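Local coordinates for protein EmGH1 (Erythrobacter marinus, PDB 5Z87) that probably hydrolyses beta-glucosides as a family 3 glycosidase, and perhaps xylosides or arabinosides as other members of that family do, at residues Ala289-His294 with Arg318-Leu323; Arg540-Ala545 with Arg549-Asp554. All coordinates share one frame; numbering follows the deposited sequence.

Contact 1: residues Ala289-His294 with Arg318-Leu323; sequences AHADTH and RRIHSL
Ile320 carries this contact by reaching out with one methyl group to His290 and Ala291. Its CD1 lies 3.9 Å from His290 O. The CB atoms of His290 and Ala291 both follow at 4.2 Å from Ile320 CD1, so the methyl rests where the backbone and the first carbons of two consecutive residues meet. The outer branch of Ile320 explains this reach: with CD1 anti to CA (chi2 168°), the chain is extended and its end comes first to the other segment. Ala291 directs its CB toward the helical turn, whereas His290 presents only the root of its side chain. With CG beside the backbone N (chi1 -79°), the imidazole leads off to other partners: NE2 is hydrogen-bonded to Asp313 N, and ND1 only weakly to Ser280 O. The ring is thus held mainly through NE2, while CB and the carbonyl meet the isoleucine. No hydrogen bond crosses between the segments, and the 107 Å² buried between them reflects small, purely van der Waals packing.

In the TIM-barrel-type domain, the 289-290 turn follows strand 287-288 and leads into helix 293-303, which Asp292 N-caps through a bond to Leu295 N. The short helix 319-322 follows strand 309-311, and Ile320 also touches Met336 on the next helix, 330-340. The contact therefore joins the connections that follow the neighbouring parallel strands 276-279 and 309-311.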
loop_
_atom_site.group_PDB
_atom_site.type_symbol
_atom_site.label_atom_id
_atom_site.label_comp_id
_atom_site.label_asym_id
_atom_site.label_seq_id
_atom_site.Cartn_x
_atom_site.Cartn_y
_atom_site.Cartn_z
ATOM N N ALA A 289 12.016 1.655 -14.172
ATOM C CA ALA A 289 11.979 0.421 -14.952
ATOM C C ALA A 289 12.707 0.580 -16.284
ATOM O O ALA A 289 13.375 -0.351 -16.747
ATOM C CB ALA A 289 10.534 -0.020 -15.192
ATOM N N HIS A 290 12.582 1.745 -16.922
ATOM C CA HIS A 290 13.275 1.991 -18.184
ATOM C C HIS A 290 14.786 2.092 -18.017
ATOM O O HIS A 290 15.493 2.144 -19.027
ATOM C CB HIS A 290 12.737 3.263 -18.843
ATOM C CG HIS A 290 11.434 3.066 -19.548
ATOM N ND1 HIS A 290 10.233 2.961 -18.875
ATOM C CD2 HIS A 290 11.144 2.915 -20.866
ATOM C CE1 HIS A 290 9.258 2.764 -19.751
ATOM N NE2 HIS A 290 9.784 2.736 -20.966
ATOM N N ALA A 291 15.291 2.121 -16.777
ATOM C CA ALA A 291 16.724 2.058 -16.488
ATOM C C ALA A 291 17.077 0.877 -15.591
ATOM O O ALA A 291 18.133 0.884 -14.955
ATOM C CB ALA A 291 17.215 3.355 -15.836
ATOM N N ASP A 292 16.227 -0.147 -15.537
ATOM C CA ASP A 292 16.386 -1.258 -14.602
ATOM C C ASP A 292 17.141 -2.389 -15.301
ATOM O O ASP A 292 16.546 -3.290 -15.900
ATOM C CB ASP A 292 15.021 -1.704 -14.085
ATOM C CG ASP A 292 15.115 -2.621 -12.877
ATOM O OD1 ASP A 292 16.112 -3.375 -12.761
ATOM O OD2 ASP A 292 14.180 -2.600 -12.038
ATOM N N THR A 293 18.475 -2.352 -15.192
ATOM C CA THR A 293 19.314 -3.349 -15.858
ATOM C C THR A 293 19.015 -4.748 -15.355
ATOM O O THR A 293 19.003 -5.704 -16.134
ATOM C CB THR A 293 20.803 -3.039 -15.646
ATOM O OG1 THR A 293 21.118 -1.735 -16.150
ATOM C CG2 THR A 293 21.667 -4.072 -16.363
ATOM N N HIS A 294 18.804 -4.899 -14.047
ATOM C CA HIS A 294 18.423 -6.203 -13.514
ATOM C C HIS A 294 17.185 -6.758 -14.216
ATOM O O HIS A 294 17.139 -7.936 -14.590
ATOM C CB HIS A 294 18.174 -6.092 -12.009
ATOM C CG HIS A 294 17.461 -7.275 -11.426
ATOM N ND1 HIS A 294 18.063 -8.506 -11.274
ATOM C CD2 HIS A 294 16.193 -7.415 -10.968
ATOM C CE1 HIS A 294 17.197 -9.353 -10.743
ATOM N NE2 HIS A 294 16.056 -8.715 -10.545
ATOM N N ARG A 318 13.363 9.721 -21.931
ATOM C CA ARG A 318 13.599 11.083 -21.462
ATOM C C ARG A 318 13.197 11.262 -19.996
ATOM O O ARG A 318 13.850 11.997 -19.252
ATOM C CB ARG A 318 12.826 12.076 -22.333
ATOM C CG ARG A 318 13.132 13.526 -21.987
ATOM C CD ARG A 318 12.148 14.486 -22.629
ATOM N NE ARG A 318 11.714 13.985 -23.925
ATOM C CZ ARG A 318 12.318 14.271 -25.074
ATOM N NH1 ARG A 318 13.379 15.070 -25.094
ATOM N NH2 ARG A 318 11.849 13.764 -26.197
ATOM N N ARG A 319 12.122 10.599 -19.565
ATOM C CA ARG A 319 11.612 10.823 -18.218
ATOM C C ARG A 319 12.471 10.182 -17.140
ATOM O O ARG A 319 12.264 10.491 -15.963
ATOM C CB ARG A 319 10.182 10.312 -18.107
ATOM C CG ARG A 319 9.169 11.195 -18.806
ATOM C CD ARG A 319 7.866 10.475 -18.918
ATOM N NE ARG A 319 6.965 11.133 -19.847
ATOM C CZ ARG A 319 5.830 10.583 -20.257
ATOM N NH1 ARG A 319 5.486 9.383 -19.807
ATOM N NH2 ARG A 319 5.045 11.224 -21.115
ATOM N N ILE A 320 13.409 9.299 -17.507
ATOM C CA ILE A 320 14.451 8.889 -16.573
ATOM C C ILE A 320 15.105 10.114 -15.964
ATOM O O ILE A 320 15.468 10.129 -14.780
ATOM C CB ILE A 320 15.500 8.012 -17.277
ATOM C CG1 ILE A 320 14.880 6.737 -17.853
ATOM C CG2 ILE A 320 16.650 7.657 -16.321
ATOM C CD1 ILE A 320 15.865 6.033 -18.808
ATOM N N HIS A 321 15.273 11.156 -16.774
ATOM C CA HIS A 321 15.812 12.431 -16.346
ATOM C C HIS A 321 14.717 13.366 -15.852
ATOM O O HIS A 321 14.776 13.843 -14.715
ATOM C CB HIS A 321 16.577 13.095 -17.496
ATOM C CG HIS A 321 16.839 14.551 -17.273
ATOM N ND1 HIS A 321 17.654 15.013 -16.259
ATOM C CD2 HIS A 321 16.364 15.651 -17.906
ATOM C CE1 HIS A 321 17.684 16.335 -16.290
ATOM N NE2 HIS A 321 16.905 16.747 -17.275
ATOM N N SER A 322 13.698 13.601 -16.687
ATOM C CA SER A 322 12.798 14.736 -16.504
ATOM C C SER A 322 11.689 14.482 -15.487
ATOM O O SER A 322 11.082 15.440 -15.012
ATOM C CB SER A 322 12.159 15.119 -17.842
ATOM O OG SER A 322 11.327 14.060 -18.306
ATOM N N LEU A 323 11.383 13.225 -15.182
ATOM C CA LEU A 323 10.373 12.882 -14.191
ATOM C C LEU A 323 11.003 12.292 -12.937
ATOM O O LEU A 323 10.838 12.853 -11.853
ATOM C CB LEU A 323 9.346 11.906 -14.789
ATOM C CG LEU A 323 8.271 11.446 -13.792
ATOM C CD1 LEU A 323 7.443 12.645 -13.285
ATOM C CD2 LEU A 323 7.366 10.393 -14.431
#

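Contact 2: residues Arg540-Ala545 with Arg549-Asp554; sequences REAYFA and RGDRDD. With EDO (1,2-ethanediol), chain L.
Arg540 and Gly550 meet backbone to backbone, by a weak but nearly straight hydrogen bond from Arg540 N to Gly550 O (3.4 Å, 167°) and a CA-H...O contact of 3.2 Å from Gly550 CA to Arg540 O. A CB on Gly550 would collide with that oxygen. One water bridges the two segments, donating to Arg540 O and to Asp551 OD1 (2.7 Å) and accepting from Ala542 N. Asp551 OD1 also accepts a hydrogen bond from Gly191 N, and OD2, 4.1 Å from Ala542 CB, one from Asn246 N. In one of two conformers, Arg540 lays CG 3.5 Å from Arg549 O and bends at chi3, its NH2 bonding in the guanidinium plane to Tyr543 OH (2.8 Å). Farther along, Asp553 OD1 accepts from O2 of an ethanediol, probably left from crystallisation (2.9 Å), and OD2 is hydrogen-bonded to Ser654 OG, Gln635 NE2 and Asn632 ND2 of the second subunit. Replacing Asp553 with alanine would probably leave those three polar groups without their shared acceptor. The whole is an irregular loop between strand 527-533 and helix 561-569; through Glu541 it lends a C-terminal-domain residue to the ligand pocket, consistent with the two-domain active site of glycoside hydrolase family 3.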
loop_
_atom_site.group_PDB
_atom_site.type_symbol
_atom_site.label_atom_id
_atom_site.label_comp_id
_atom_site.label_asym_id
_atom_site.label_seq_id
_atom_site.Cartn_x
_atom_site.Cartn_y
_atom_site.Cartn_z
ATOM N N ARG A 540 -9.942 6.084 -16.026
ATOM C CA ARG A 540 -9.179 6.281 -17.246
ATOM C C ARG A 540 -7.707 6.394 -16.889
ATOM O O ARG A 540 -7.327 6.560 -15.726
ATOM C CB ARG A 540 -9.646 7.516 -18.023
ATOM C CG ARG A 540 -9.225 8.842 -17.413
ATOM C CD ARG A 540 -9.539 10.006 -18.341
ATOM N NE ARG A 540 -9.060 9.789 -19.709
ATOM C CZ ARG A 540 -9.840 9.822 -20.787
ATOM N NH1 ARG A 540 -11.140 10.067 -20.659
ATOM N NH2 ARG A 540 -9.323 9.622 -21.994
ATOM N N GLU A 541 -6.891 6.290 -17.921
ATOM C CA GLU A 541 -5.459 6.495 -17.809
ATOM C C GLU A 541 -5.171 7.964 -17.504
ATOM O O GLU A 541 -5.569 8.848 -18.266
ATOM C CB GLU A 541 -4.797 6.068 -19.118
ATOM C CG GLU A 541 -3.304 6.352 -19.228
ATOM C CD GLU A 541 -2.750 5.930 -20.584
ATOM O OE1 GLU A 541 -3.537 5.511 -21.461
ATOM O OE2 GLU A 541 -1.527 6.023 -20.771
ATOM N N ALA A 542 -4.489 8.230 -16.393
ATOM C CA ALA A 542 -4.086 9.597 -16.057
ATOM C C ALA A 542 -2.830 9.940 -16.848
ATOM O O ALA A 542 -1.740 9.453 -16.525
ATOM C CB ALA A 542 -3.835 9.738 -14.555
ATOM N N TYR A 543 -2.969 10.779 -17.875
ATOM C CA TYR A 543 -1.829 11.045 -18.736
ATOM C C TYR A 543 -0.803 11.937 -18.039
ATOM O O TYR A 543 -1.058 12.565 -17.001
ATOM C CB TYR A 543 -2.277 11.672 -20.057
ATOM C CG TYR A 543 -3.425 10.931 -20.715
ATOM C CD1 TYR A 543 -4.724 11.420 -20.643
ATOM C CD2 TYR A 543 -3.214 9.735 -21.399
ATOM C CE1 TYR A 543 -5.785 10.743 -21.233
ATOM C CE2 TYR A 543 -4.269 9.051 -22.001
ATOM C CZ TYR A 543 -5.553 9.562 -21.908
ATOM O OH TYR A 543 -6.616 8.904 -22.488
ATOM N N PHE A 544 0.385 11.976 -18.644
ATOM C CA PHE A 544 1.509 12.731 -18.106
ATOM C C PHE A 544 1.229 14.236 -18.089
ATOM O O PHE A 544 1.547 14.929 -17.109
ATOM C CB PHE A 544 2.763 12.404 -18.942
ATOM C CG PHE A 544 4.012 13.117 -18.495
ATOM C CD1 PHE A 544 4.825 12.565 -17.516
ATOM C CD2 PHE A 544 4.380 14.331 -19.062
ATOM C CE1 PHE A 544 5.976 13.217 -17.092
ATOM C CE2 PHE A 544 5.527 14.988 -18.648
ATOM C CZ PHE A 544 6.330 14.428 -17.656
ATOM N N ALA A 545 0.639 14.761 -19.164
ATOM C CA ALA A 545 0.533 16.207 -19.331
ATOM C C ALA A 545 -0.501 16.807 -18.388
ATOM O O ALA A 545 -1.470 16.154 -17.997
ATOM C CB ALA A 545 0.165 16.570 -20.774
ATOM N N ARG A 549 -6.483 13.220 -14.843
ATOM C CA ARG A 549 -6.896 12.420 -13.693
ATOM C C ARG A 549 -7.748 11.240 -14.124
ATOM O O ARG A 549 -8.537 11.344 -15.068
ATOM C CB ARG A 549 -7.681 13.253 -12.671
ATOM C CG ARG A 549 -6.898 14.412 -12.099
ATOM C CD ARG A 549 -7.631 15.028 -10.978
ATOM N NE ARG A 549 -7.037 16.291 -10.590
ATOM C CZ ARG A 549 -7.167 16.823 -9.379
ATOM N NH1 ARG A 549 -6.599 17.986 -9.092
ATOM N NH2 ARG A 549 -7.868 16.182 -8.452
ATOM N N GLY A 550 -7.600 10.126 -13.413
ATOM C CA GLY A 550 -8.272 8.900 -13.791
ATOM C C GLY A 550 -8.384 7.882 -12.681
ATOM O O GLY A 550 -9.133 6.911 -12.794
ATOM N N ASP A 551 -7.635 8.085 -11.607
ATOM C CA ASP A 551 -7.667 7.206 -10.451
ATOM C C ASP A 551 -8.665 7.757 -9.432
ATOM O O ASP A 551 -8.889 8.965 -9.367
ATOM C CB ASP A 551 -6.251 7.090 -9.860
ATOM C CG ASP A 551 -5.157 6.897 -10.960
ATOM O OD1 ASP A 551 -5.288 5.973 -11.795
ATOM O OD2 ASP A 551 -4.168 7.666 -10.996
ATOM N N ARG A 552 -9.282 6.864 -8.649
ATOM C CA ARG A 552 -10.300 7.256 -7.672
ATOM C C ARG A 552 -9.856 6.918 -6.251
ATOM O O ARG A 552 -9.178 5.914 -6.010
ATOM C CB ARG A 552 -11.670 6.574 -7.947
ATOM C CG ARG A 552 -12.415 7.107 -9.163
ATOM C CD ARG A 552 -13.858 6.578 -9.285
ATOM N NE ARG A 552 -14.669 6.875 -8.104
ATOM C CZ ARG A 552 -15.700 6.132 -7.695
ATOM N NH1 ARG A 552 -16.067 5.050 -8.380
ATOM N NH2 ARG A 552 -16.363 6.471 -6.596
ATOM N N ASP A 553 -10.261 7.757 -5.300
ATOM C CA ASP A 553 -10.021 7.498 -3.884
ATOM C C ASP A 553 -11.257 6.932 -3.197
ATOM O O ASP A 553 -11.441 7.110 -1.992
ATOM C CB ASP A 553 -9.550 8.769 -3.180
ATOM C CG ASP A 553 -10.514 9.917 -3.370
ATOM O OD1 ASP A 553 -11.565 9.684 -4.009
ATOM O OD2 ASP A 553 -10.230 11.039 -2.889
ATOM N N ASP A 554 -12.117 6.268 -3.961
ATOM C CA ASP A 554 -13.394 5.761 -3.492
ATOM C C ASP A 554 -13.853 4.731 -4.511
ATOM O O ASP A 554 -13.664 4.927 -5.709
ATOM C CB ASP A 554 -14.408 6.905 -3.339
ATOM C CG ASP A 554 -15.793 6.430 -2.914
ATOM O OD1 ASP A 554 -15.910 5.374 -2.264
ATOM O OD2 ASP A 554 -16.776 7.142 -3.216
HETATM C C1 EDO L . -13.778 13.221 -2.378
HETATM O O1 EDO L . -14.380 14.414 -2.910
HETATM C C2 EDO L . -14.694 12.029 -2.659
HETATM O O2 EDO L . -13.931 10.823 -2.795
HETATM O O HOH W 1 -4.818 6.111 -14.426
#

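Overall arrangement
Both segments of contact 1 precede those of contact 2 in the sequence, and the centres of the two contacts are 21 Å apart. They lie in different domains: contact 1 in the N-terminal TIM-barrel-type domain, contact 2 in the C-terminal domain with its mixed sheet containing strand 527-533. The two nevertheless touch. Phe544 makes a cation-pi interaction with Arg319, whose NH2 is 3.4 Å from Phe544 CB, and Phe544 CE1 lies 4.1 Å from Leu323 CD1. Helix 319-322 and the loop 540-545 thus meet across the domain boundary, close in sequence to Asp313 and Glu541, which both line the dithiothreitol-occupied pocket. Both contacts also reach the second subunit, so this domain boundary lies near the dimer interface.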